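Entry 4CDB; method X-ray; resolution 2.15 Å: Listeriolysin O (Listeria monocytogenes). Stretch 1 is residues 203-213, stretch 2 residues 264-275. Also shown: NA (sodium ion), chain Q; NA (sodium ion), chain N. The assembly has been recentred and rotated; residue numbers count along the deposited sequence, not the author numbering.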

# COMPACT_ATOMS: atom_id res chain seq x y z
N GLU A 203 -16.21 3.82 5.98
CA GLU A 203 -17.08 4.73 6.70
C GLU A 203 -16.41 6.09 6.93
O GLU A 203 -17.03 7.02 7.44
N GLY A 204 -15.14 6.18 6.54
CA GLY A 204 -14.39 7.41 6.70
C GLY A 204 -13.90 7.62 8.12
O GLY A 204 -13.49 8.72 8.49
N LYS A 205 -13.93 6.55 8.91
CA LYS A 205 -13.54 6.62 10.31
C LYS A 205 -12.02 6.61 10.48
O LYS A 205 -11.49 7.22 11.41
N MET A 206 -11.32 5.93 9.57
CA MET A 206 -9.87 5.84 9.66
C MET A 206 -9.20 5.74 8.28
O MET A 206 -9.86 5.48 7.28
N GLN A 207 -7.89 5.95 8.26
CA GLN A 207 -7.10 5.80 7.04
C GLN A 207 -5.95 4.82 7.28
O GLN A 207 -5.22 4.94 8.27
N GLU A 208 -5.78 3.86 6.37
CA GLU A 208 -4.74 2.85 6.53
C GLU A 208 -3.89 2.69 5.28
O GLU A 208 -4.38 2.81 4.15
N GLU A 209 -2.60 2.42 5.48
CA GLU A 209 -1.69 2.15 4.37
C GLU A 209 -1.01 0.79 4.57
O GLU A 209 -0.66 0.43 5.69
N VAL A 210 -0.85 0.06 3.48
CA VAL A 210 -0.16 -1.23 3.52
C VAL A 210 1.17 -1.13 2.78
O VAL A 210 1.23 -0.64 1.65
N ILE A 211 2.23 -1.58 3.44
CA ILE A 211 3.58 -1.48 2.88
C ILE A 211 4.24 -2.86 2.79
O ILE A 211 4.18 -3.65 3.73
N SER A 212 4.87 -3.13 1.65
CA SER A 212 5.67 -4.33 1.47
C SER A 212 7.14 -3.94 1.33
O SER A 212 7.52 -3.26 0.37
N PHE A 213 7.97 -4.36 2.28
CA PHE A 213 9.38 -3.98 2.28
C PHE A 213 10.28 -5.21 2.15
O PHE A 213 10.45 -5.98 3.09
N VAL A 264 9.36 -7.36 5.23
CA VAL A 264 8.56 -6.72 6.26
C VAL A 264 7.27 -6.18 5.67
O VAL A 264 7.30 -5.36 4.76
N TYR A 265 6.14 -6.67 6.17
CA TYR A 265 4.84 -6.12 5.79
C TYR A 265 4.38 -5.14 6.86
O TYR A 265 4.48 -5.42 8.05
N LEU A 266 3.87 -3.99 6.43
CA LEU A 266 3.46 -2.94 7.37
C LEU A 266 2.01 -2.54 7.20
O LEU A 266 1.49 -2.47 6.08
N LYS A 267 1.35 -2.27 8.32
CA LYS A 267 -0.00 -1.73 8.33
C LYS A 267 -0.03 -0.43 9.12
O LYS A 267 -0.11 -0.45 10.35
N LEU A 268 0.08 0.69 8.42
CA LEU A 268 0.02 2.00 9.06
C LEU A 268 -1.43 2.45 9.15
O LEU A 268 -2.19 2.30 8.19
N SER A 269 -1.83 2.98 10.30
CA SER A 269 -3.22 3.37 10.51
C SER A 269 -3.37 4.60 11.41
O SER A 269 -2.54 4.84 12.29
N THR A 270 -4.43 5.36 11.18
CA THR A 270 -4.72 6.54 11.98
C THR A 270 -6.20 6.91 11.89
O THR A 270 -6.88 6.55 10.93
N ASN A 271 -6.69 7.64 12.89
CA ASN A 271 -8.07 8.10 12.90
C ASN A 271 -8.21 9.49 12.28
O ASN A 271 -9.32 10.02 12.18
N SER A 272 -7.09 10.06 11.88
CA SER A 272 -7.06 11.38 11.28
C SER A 272 -7.83 11.44 9.96
O SER A 272 -7.79 10.50 9.16
N HIS A 273 -8.51 12.56 9.73
CA HIS A 273 -9.26 12.76 8.50
C HIS A 273 -8.47 13.64 7.54
O HIS A 273 -8.97 14.02 6.48
N SER A 274 -7.23 13.96 7.91
CA SER A 274 -6.39 14.85 7.12
C SER A 274 -6.07 14.30 5.73
O SER A 274 -6.08 13.09 5.51
N THR A 275 -5.77 15.20 4.80
CA THR A 275 -5.42 14.82 3.44
C THR A 275 -3.91 14.68 3.27
O THR A 275 -3.41 14.46 2.17

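Residues 207-213 and 264-270 pair as antiparallel strands, and four residue pairs each exchange two backbone hydrogen bonds: Gln 207 with Thr 270, Glu 209 with Leu 268, Ile 211 with Leu 266 and Phe 213 with Val 264. The shortest run from Glu 209 N to Leu 268 O and from Leu 266 N to Ile 211 O, both 2.7 Å. Because both strands are extended, successive side chains alternate between the two faces of the sheet.

One face carries Gln 207, Glu 209, Ile 211, Phe 213, Val 264, Leu 266, Leu 268 and Thr 270. Ile 211, Leu 266 and Leu 268 form an apolar patch: Ile 211 (m, t) lies beside Leu 266 (m, t), CB to CB 3.7 Å, and sends its CD1 to within 3.9 Å of Leu 268 CD2. Branched aliphatic chains suit such a place, since they fill space and leave no polar group unpaired. Phe 213 (chi1 t) meets Val 264 (t) at 4.1 Å between their CB atoms; the valine lies at the ring edge, and the end of the phenylalanine leads away. Glu 209 (t, t), although buried, has its charge answered by a sodium ion, which its OE1 and OE2 bind at 2.6 and 2.8 Å; Glu 209 OE1 also lies 3.6 Å from Leu 268 CD2.

At the end of this face, Gln 207 (m, t) reaches beyond the paired strands. Its amide nitrogen, NE2, donates to Ser 274 O at 2.8 Å and to Ser 272 O at 3.1 Å, so one side-chain amide ties down the loop. That loop also braces itself: Ser 272 N donates to Thr 270 OG1 (3.3 Å), and Ser 274 N to Ser 272 OG (3.0 Å). Water 1 donates to Ser 272 O at 2.8 Å and, weakly, to Gly 204 O at 3.3 Å, linking the stretches. Gly 204 is the first residue after a helix to leave helical phi/psi, in a Schellman motif, where its positive phi favours glycine. His 273 (chi1 m) brings CE1 to 3.2 Å from Gly 204 O; its ND1 is hydrogen-bonded elsewhere in the structure.

The opposite face holds Glu 208, Val 210 (t), Ser 212, Tyr 265 (chi1 m), Lys 267 and Ser 269. Glu 208 (m, t) and Lys 267 (chi1 t, chi2 between wells at -130°) form a long salt bridge, OE2 to NZ 3.7 Å; Glu 208 OE1 and Lys 267 NZ also have hydrogen-bonding partners elsewhere. Ser 269 (p) has its CB 3.3 Å from Glu 208 OE2, and its OG is hydrogen-bonded elsewhere. Ser 212 (t) lies beside the Tyr 265 ring, OG 3.5 Å from Tyr 265 CE1; its hydroxyl suits the place because OG can hydrogen-bond water 2, at 3.0 Å. That water and Tyr 265 OH bind the second sodium ion, at 2.6 and 2.5 Å respectively, so Ser 212 is joined to the ion through water 2, while Tyr 265 binds it directly.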

# COMPACT_ATOMS: atom_id res chain seq x y z
CB GLU A 203 -17.51 4.12 8.04
CG GLU A 203 -18.33 2.85 7.90
CD GLU A 203 -18.41 2.06 9.20
OE1 GLU A 203 -17.56 2.30 10.09
OE2 GLU A 203 -19.31 1.21 9.32
CB LYS A 205 -14.15 5.45 11.10
CG LYS A 205 -15.66 5.32 10.95
CD LYS A 205 -16.40 6.50 11.58
CE LYS A 205 -16.31 6.47 13.10
NZ LYS A 205 -17.09 7.57 13.72
CB MET A 206 -9.45 4.65 10.53
CG MET A 206 -9.78 3.30 9.92
SD MET A 206 -9.01 1.93 10.81
CE MET A 206 -9.62 2.23 12.47
CB GLN A 207 -6.55 7.15 6.57
CG GLN A 207 -7.62 8.14 6.15
CD GLN A 207 -7.05 9.35 5.44
OE1 GLN A 207 -6.63 9.27 4.29
NE2 GLN A 207 -7.03 10.49 6.13
CB GLU A 208 -5.34 1.50 6.94
CG GLU A 208 -6.08 1.53 8.27
CD GLU A 208 -6.38 0.15 8.82
OE1 GLU A 208 -6.79 -0.73 8.03
OE2 GLU A 208 -6.20 -0.05 10.04
CB GLU A 209 -0.64 3.25 4.25
CG GLU A 209 0.22 3.14 2.99
CD GLU A 209 1.37 4.12 2.98
OE1 GLU A 209 1.84 4.51 4.07
OE2 GLU A 209 1.81 4.51 1.88
CB VAL A 210 -1.03 -2.34 2.91
CG1 VAL A 210 -0.24 -3.64 2.82
CG2 VAL A 210 -2.28 -2.54 3.74
CB ILE A 211 4.46 -0.55 3.74
CG1 ILE A 211 3.86 0.85 3.81
CG2 ILE A 211 5.88 -0.50 3.20
CD1 ILE A 211 4.65 1.80 4.67
CB SER A 212 5.21 -5.11 0.24
OG SER A 212 5.89 -6.35 0.13
CB PHE A 213 9.71 -3.20 3.56
CG PHE A 213 11.11 -2.65 3.61
CD1 PHE A 213 11.49 -1.61 2.78
CD2 PHE A 213 12.05 -3.17 4.49
CE1 PHE A 213 12.78 -1.10 2.82
CE2 PHE A 213 13.34 -2.66 4.54
CZ PHE A 213 13.70 -1.63 3.71
CB VAL A 264 9.33 -5.56 6.92
CG1 VAL A 264 8.49 -4.93 8.02
CG2 VAL A 264 10.65 -6.05 7.48
CB TYR A 265 3.80 -7.22 5.60
CG TYR A 265 3.95 -8.01 4.32
CD1 TYR A 265 3.42 -7.53 3.12
CD2 TYR A 265 4.61 -9.23 4.30
CE1 TYR A 265 3.55 -8.25 1.95
CE2 TYR A 265 4.74 -9.96 3.13
CZ TYR A 265 4.21 -9.46 1.96
OH TYR A 265 4.34 -10.19 0.79
CB LEU A 266 4.35 -1.70 7.21
CG LEU A 266 5.81 -1.85 7.61
CD1 LEU A 266 6.57 -0.56 7.34
CD2 LEU A 266 5.92 -2.24 9.08
CB LYS A 267 -0.98 -2.74 8.93
CG LYS A 267 -2.42 -2.26 9.04
CD LYS A 267 -2.94 -2.49 10.44
CE LYS A 267 -4.45 -2.71 10.46
NZ LYS A 267 -4.92 -3.08 11.82
CB LEU A 268 0.84 3.02 8.26
CG LEU A 268 2.32 3.21 8.59
CD1 LEU A 268 3.04 1.88 8.80
CD2 LEU A 268 3.01 3.99 7.48
CB SER A 269 -4.01 2.20 11.10
OG SER A 269 -3.46 1.78 12.34
CB THR A 270 -3.88 7.75 11.54
OG1 THR A 270 -4.12 8.85 12.42
CG2 THR A 270 -4.24 8.16 10.11
CB ASN A 271 -8.62 8.10 14.33
CG ASN A 271 -7.71 8.82 15.31
OD1 ASN A 271 -6.79 9.53 14.91
ND2 ASN A 271 -7.97 8.63 16.60
CB SER A 272 -5.62 11.84 11.06
OG SER A 272 -5.58 13.02 10.28
CB HIS A 273 -10.62 13.40 8.79
CG HIS A 273 -11.46 12.61 9.74
ND1 HIS A 273 -12.46 11.75 9.32
CD2 HIS A 273 -11.47 12.56 11.10
CE1 HIS A 273 -13.04 11.20 10.38
NE2 HIS A 273 -12.45 11.68 11.46
CB SER A 274 -5.10 15.17 7.87
OG SER A 274 -4.24 15.97 7.07
CB THR A 275 -5.95 15.85 2.42
OG1 THR A 275 -5.71 15.40 1.09
CG2 THR A 275 -5.27 17.20 2.63
NA NA Q . 4.15 5.37 3.19
NA NA N . 3.28 -9.25 -1.28
O HOH W 1 -10.16 9.00 8.69
O HOH W 2 4.82 -7.54 -2.43